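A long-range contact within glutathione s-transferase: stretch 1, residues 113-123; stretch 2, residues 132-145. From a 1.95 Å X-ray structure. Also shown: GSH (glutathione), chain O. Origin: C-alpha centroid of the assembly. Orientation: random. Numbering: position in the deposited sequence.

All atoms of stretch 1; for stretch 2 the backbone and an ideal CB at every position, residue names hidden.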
# COMPACT_ATOMS: atom_id res chain seq x y z
N ARG A 113 2.81 5.67 -4.33
CA ARG A 113 2.05 6.88 -4.15
C ARG A 113 2.49 7.99 -5.08
O ARG A 113 1.69 8.87 -5.28
CB ARG A 113 2.16 7.45 -2.72
CG ARG A 113 1.46 6.66 -1.63
CD ARG A 113 1.77 7.08 -0.11
NE ARG A 113 0.82 6.31 0.73
CZ ARG A 113 -0.47 6.66 0.89
NH1 ARG A 113 -1.31 5.88 1.54
NH2 ARG A 113 -0.91 7.85 0.46
N LYS A 114 3.74 7.99 -5.59
CA LYS A 114 4.24 9.15 -6.27
C LYS A 114 4.50 9.03 -7.82
O LYS A 114 4.11 9.90 -8.61
CB LYS A 114 5.55 9.58 -5.57
CG LYS A 114 5.34 10.03 -4.06
CD LYS A 114 4.63 11.43 -3.90
CE LYS A 114 4.29 11.73 -2.45
NZ LYS A 114 3.62 13.08 -2.19
N LEU A 115 5.09 7.91 -8.23
CA LEU A 115 5.71 7.82 -9.55
C LEU A 115 4.63 7.80 -10.65
O LEU A 115 4.60 8.64 -11.56
CB LEU A 115 6.63 6.61 -9.63
CG LEU A 115 8.10 6.79 -9.29
CD1 LEU A 115 8.78 7.68 -10.34
CD2 LEU A 115 8.25 7.46 -7.96
N TYR A 116 3.78 6.84 -10.57
CA TYR A 116 2.81 6.71 -11.63
C TYR A 116 1.95 7.94 -11.77
O TYR A 116 1.84 8.50 -12.86
CB TYR A 116 1.96 5.53 -11.37
CG TYR A 116 0.86 5.35 -12.37
CD1 TYR A 116 1.14 4.88 -13.60
CD2 TYR A 116 -0.45 5.57 -12.03
CE1 TYR A 116 0.17 4.65 -14.51
CE2 TYR A 116 -1.47 5.33 -12.96
CZ TYR A 116 -1.12 4.86 -14.21
OH TYR A 116 -2.06 4.61 -15.20
N ASP A 117 1.36 8.39 -10.69
CA ASP A 117 0.44 9.52 -10.78
C ASP A 117 1.14 10.82 -11.12
O ASP A 117 0.66 11.64 -11.93
CB ASP A 117 -0.32 9.74 -9.45
CG ASP A 117 -1.25 8.56 -9.04
OD1 ASP A 117 -2.08 8.11 -9.85
OD2 ASP A 117 -1.15 8.00 -7.91
N CYS A 118 2.28 11.05 -10.49
CA CYS A 118 2.94 12.28 -10.68
C CYS A 118 3.58 12.32 -12.02
O CYS A 118 3.67 13.38 -12.65
CB CYS A 118 3.91 12.57 -9.55
SG CYS A 118 3.06 12.42 -7.92
N GLY A 119 4.01 11.16 -12.50
CA GLY A 119 4.52 11.08 -13.83
C GLY A 119 3.50 11.36 -14.89
O GLY A 119 3.83 12.07 -15.89
N SER A 120 2.28 10.85 -14.71
CA SER A 120 1.27 10.99 -15.71
C SER A 120 0.91 12.48 -15.95
O SER A 120 0.59 12.88 -17.10
CB SER A 120 -0.01 10.27 -15.31
OG SER A 120 0.23 8.87 -15.26
N ARG A 121 0.96 13.28 -14.91
CA ARG A 121 0.70 14.70 -15.07
C ARG A 121 1.62 15.34 -16.08
O ARG A 121 1.23 16.33 -16.71
CB ARG A 121 0.91 15.45 -13.76
CG ARG A 121 -0.06 14.91 -12.66
CD ARG A 121 0.13 15.56 -11.31
NE ARG A 121 -0.92 15.20 -10.37
CZ ARG A 121 -1.07 15.78 -9.18
NH1 ARG A 121 -0.22 16.74 -8.79
NH2 ARG A 121 -2.08 15.43 -8.40
N LEU A 122 2.84 14.79 -16.23
CA LEU A 122 3.80 15.43 -17.12
C LEU A 122 3.33 15.33 -18.58
O LEU A 122 3.66 16.19 -19.42
CB LEU A 122 5.17 14.83 -16.99
CG LEU A 122 5.77 14.84 -15.60
CD1 LEU A 122 7.16 14.27 -15.62
CD2 LEU A 122 5.86 16.25 -15.03
N TRP A 123 2.54 14.32 -18.90
CA TRP A 123 2.10 14.31 -20.29
C TRP A 123 0.66 14.63 -20.47
O TRP A 123 0.18 14.70 -21.64
CB TRP A 123 2.45 13.01 -21.05
CG TRP A 123 2.22 11.84 -20.33
CD1 TRP A 123 1.09 11.17 -20.24
CD2 TRP A 123 3.17 11.16 -19.54
NE1 TRP A 123 1.25 10.07 -19.45
CE2 TRP A 123 2.51 10.07 -18.96
CE3 TRP A 123 4.51 11.37 -19.23
CZ2 TRP A 123 3.12 9.19 -18.12
CZ3 TRP A 123 5.12 10.48 -18.40
CH2 TRP A 123 4.44 9.40 -17.86
N UNK A 132 5.33 22.99 -13.71
CA UNK A 132 5.15 22.90 -12.27
C UNK A 132 5.13 21.43 -11.91
O UNK A 132 5.74 21.02 -10.94
CB UNK A 132 3.87 23.61 -11.81
N UNK A 133 4.43 20.63 -12.70
CA UNK A 133 4.41 19.19 -12.43
C UNK A 133 5.85 18.61 -12.56
O UNK A 133 6.24 17.72 -11.79
CB UNK A 133 3.45 18.48 -13.39
N UNK A 134 6.63 19.15 -13.48
CA UNK A 134 8.01 18.79 -13.65
C UNK A 134 8.84 19.09 -12.38
O UNK A 134 9.73 18.32 -12.04
CB UNK A 134 8.59 19.53 -14.86
N UNK A 135 8.61 20.25 -11.75
CA UNK A 135 9.34 20.58 -10.58
C UNK A 135 9.02 19.61 -9.42
O UNK A 135 9.92 19.26 -8.59
CB UNK A 135 9.04 22.03 -10.19
N UNK A 136 7.79 19.15 -9.37
CA UNK A 136 7.41 18.28 -8.29
C UNK A 136 8.08 16.92 -8.59
O UNK A 136 8.52 16.28 -7.67
CB UNK A 136 5.89 18.17 -8.16
N UNK A 137 8.12 16.53 -9.88
CA UNK A 137 8.78 15.26 -10.25
C UNK A 137 10.25 15.29 -9.86
O UNK A 137 10.73 14.34 -9.22
CB UNK A 137 8.64 14.99 -11.75
N UNK A 138 10.94 16.38 -10.19
CA UNK A 138 12.35 16.48 -9.83
C UNK A 138 12.57 16.29 -8.32
O UNK A 138 13.56 15.69 -7.94
CB UNK A 138 12.90 17.84 -10.27
N UNK A 139 11.70 16.90 -7.50
CA UNK A 139 11.82 16.84 -6.08
C UNK A 139 11.53 15.42 -5.59
O UNK A 139 12.19 14.99 -4.68
CB UNK A 139 10.88 17.85 -5.42
N UNK A 140 10.55 14.73 -6.16
CA UNK A 140 10.31 13.30 -5.84
C UNK A 140 11.65 12.45 -6.09
O UNK A 140 12.11 11.66 -5.25
CB UNK A 140 9.16 12.77 -6.70
N UNK A 141 12.28 12.73 -7.21
CA UNK A 141 13.51 12.02 -7.53
C UNK A 141 14.62 12.41 -6.54
O UNK A 141 15.43 11.57 -6.13
CB UNK A 141 13.94 12.32 -8.97
N UNK A 142 14.62 13.67 -6.12
CA UNK A 142 15.63 14.09 -5.13
C UNK A 142 15.37 13.43 -3.79
O UNK A 142 16.31 13.08 -3.05
CB UNK A 142 15.64 15.61 -4.97
N UNK A 143 14.11 13.21 -3.48
CA UNK A 143 13.71 12.53 -2.25
C UNK A 143 14.15 11.04 -2.27
O UNK A 143 14.77 10.56 -1.27
CB UNK A 143 12.19 12.64 -2.07
N UNK A 144 13.97 10.39 -3.42
CA UNK A 144 14.44 9.02 -3.61
C UNK A 144 15.96 8.98 -3.47
O UNK A 144 16.60 8.08 -2.79
CB UNK A 144 14.01 8.48 -4.97
N UNK A 145 16.58 9.95 -4.13
CA UNK A 145 18.03 10.01 -4.07
C UNK A 145 18.54 10.09 -2.65
O UNK A 145 19.58 9.41 -2.27
CB UNK A 145 18.54 11.21 -4.87
N1 GSH O . -3.12 13.85 -1.47
CA1 GSH O . -2.63 14.16 -2.81
C1 GSH O . -3.15 15.53 -3.18
O11 GSH O . -3.81 15.71 -4.20
O12 GSH O . -2.95 16.49 -2.46
CB1 GSH O . -1.06 14.05 -2.82
CG1 GSH O . -0.47 14.29 -4.21
CD1 GSH O . 1.04 14.07 -4.45
OE1 GSH O . 1.56 12.99 -4.21
N2 GSH O . 1.71 15.09 -5.00
CA2 GSH O . 3.03 15.00 -5.61
C2 GSH O . 4.04 15.81 -4.87
O2 GSH O . 5.15 16.08 -5.38
CB2 GSH O . 2.98 15.40 -7.07
SG2 GSH O . 1.90 14.25 -7.95
N3 GSH O . 3.62 16.14 -3.61
CA3 GSH O . 4.51 16.77 -2.66
C3 GSH O . 5.68 15.91 -2.17
O31 GSH O . 5.64 14.65 -2.36
O32 GSH O . 6.66 16.51 -1.60

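The two helices run nearly antiparallel, their axes crossing at -148° with a closest approach of 8.9 Å. Because a helix turns about 100° per residue, the positions that meet stretch 1 recur every three or four residues. Position 132 has a sideways CA-to-CB bond with nothing of stretch 1 within 5.5 Å of its ideal CB, leaving the choice wide; it is Ala 132.

Position 133 is the tightest. The CA of 133 lies 6.0 Å from Leu 122 CA, and the ideal CB of 133 points toward stretch 1, already 3.7 Å from Leu 122 CD2 and 4.0 Å from Arg 121 CB. A small residue such as alanine, serine or glycine suits so close an approach. It is Ala 133, whose CB packs against Leu 122 CD2. The oxygen of water 1 bridges the backbones, donating to Ala 133 O (2.9 Å) and to Cys 118 O (3.1 Å).

At 134 an ideal CB would lie sideways, 4.3 Å from Leu 122 CD2, and phi/psi of -61/-42 is open to any helical residue, so small residues are plausible but glycine is not demanded. The deposited Gly 134 brings its N to 3.4 Å from Leu 122 CD2. Position 135 points away, where a long polar chain is at ease; it is Arg 135.

Position 136 points toward stretch 1, yet its ideal CB has no atom of it within 5.5 Å, leaving room for a longer chain. The Arg 121 guanidinium and the glutathione lie on this side, so an acidic residue, or a neutral polar one such as glutamine, would fit. Glu 136 forms a long salt bridge, OE2 to Arg 121 NH1 at 3.9 Å, approaching the guanidinium at its edge while GSH SG2 covers one face. Glu 136 OE2 also lies 3.4 Å from GSH CB2.

Position 137 faces a hollow lined by Leu 115, Cys 118, Gly 119 and Leu 122. An apolar chain is favoured, long and flexible like methionine or shorter and branched like leucine. Met 137, with chi1 t and chi2 and chi3 both p, is a knob in this hole: its CE reaches 3.5 Å from Gly 119 N, where stretch 1 has no side chain.

Positions 138 and 139 are out of reach and little constrained; they are Ala 138 and Glu 139.

Position 140 points toward stretch 1, its ideal CB 4.9 Å from Lys 114 CB. Valine, leucine or isoleucine would suit. Ile 140 CD1 meets Lys 114 CB and Cys 118 SG, each at 3.9 Å. Cys 118 SG is itself bonded covalently to GSH SG2 (2.2 Å), and Ile 140 CG2 lies 4.1 Å from Leu 115 CD2.

Position 141 points sideways into open space, so many residues would do; Leu 141 brings its CD2 to 4.8 Å from Leu 115 CD1. Positions 142 and 143 are out of reach, with no preference set; they are Arg 142, whose NH1 makes a salt bridge to Glu 139 OE1 (2.7 Å), and Thr 143.

Position 144 again points toward stretch 1 across a gap that a medium apolar chain can span. Leu 144 does so, CD1 to Leu 115 CD2 at 4.0 Å. Position 145, out of reach and equally free, is Glu 145.

Stretch 2 132-145: AAGREMAEILRTLE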
# COMPACT_ATOMS: atom_id res chain seq x y z
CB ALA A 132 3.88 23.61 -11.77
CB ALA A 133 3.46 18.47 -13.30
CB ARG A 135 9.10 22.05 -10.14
CG ARG A 135 9.76 23.08 -11.09
CD ARG A 135 9.58 24.54 -10.62
NE ARG A 135 8.20 24.98 -10.74
CZ ARG A 135 7.78 25.79 -11.70
NH1 ARG A 135 8.63 26.15 -12.61
NH2 ARG A 135 6.51 26.24 -11.76
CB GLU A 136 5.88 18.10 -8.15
CG GLU A 136 5.13 19.38 -7.70
CD GLU A 136 3.82 19.10 -6.97
OE1 GLU A 136 3.77 19.31 -5.72
OE2 GLU A 136 2.88 18.76 -7.66
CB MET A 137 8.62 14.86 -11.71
CG MET A 137 9.32 13.49 -12.02
SD MET A 137 8.81 12.03 -10.95
CE MET A 137 7.34 11.75 -11.71
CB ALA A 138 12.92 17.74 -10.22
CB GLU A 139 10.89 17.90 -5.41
CG GLU A 139 11.13 18.08 -3.98
CD GLU A 139 12.52 18.60 -3.65
OE1 GLU A 139 13.24 19.18 -4.55
OE2 GLU A 139 12.86 18.36 -2.45
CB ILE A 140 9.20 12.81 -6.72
CG1 ILE A 140 7.92 13.28 -6.08
CG2 ILE A 140 9.16 11.25 -6.76
CD1 ILE A 140 6.77 13.03 -6.85
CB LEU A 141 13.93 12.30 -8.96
CG LEU A 141 12.85 11.86 -10.01
CD1 LEU A 141 13.37 12.24 -11.43
CD2 LEU A 141 12.69 10.39 -9.90
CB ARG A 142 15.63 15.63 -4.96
CG ARG A 142 16.39 16.42 -5.98
CD ARG A 142 16.32 17.95 -5.72
NE ARG A 142 16.53 18.75 -6.91
CZ ARG A 142 15.58 19.48 -7.50
NH1 ARG A 142 14.31 19.49 -7.05
NH2 ARG A 142 15.89 20.18 -8.56
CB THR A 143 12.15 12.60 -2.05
OG1 THR A 143 11.79 13.95 -1.91
CG2 THR A 143 11.73 11.86 -0.80
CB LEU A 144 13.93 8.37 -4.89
CG LEU A 144 12.42 8.12 -4.77
CD1 LEU A 144 11.81 7.99 -6.14
CD2 LEU A 144 12.11 6.90 -3.80
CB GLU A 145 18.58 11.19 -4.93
CG GLU A 145 20.04 11.15 -5.31
CD GLU A 145 20.65 12.54 -5.74
OE1 GLU A 145 21.73 12.55 -6.40
OE2 GLU A 145 20.09 13.63 -5.35
O HOH W 1 4.14 15.89 -10.98
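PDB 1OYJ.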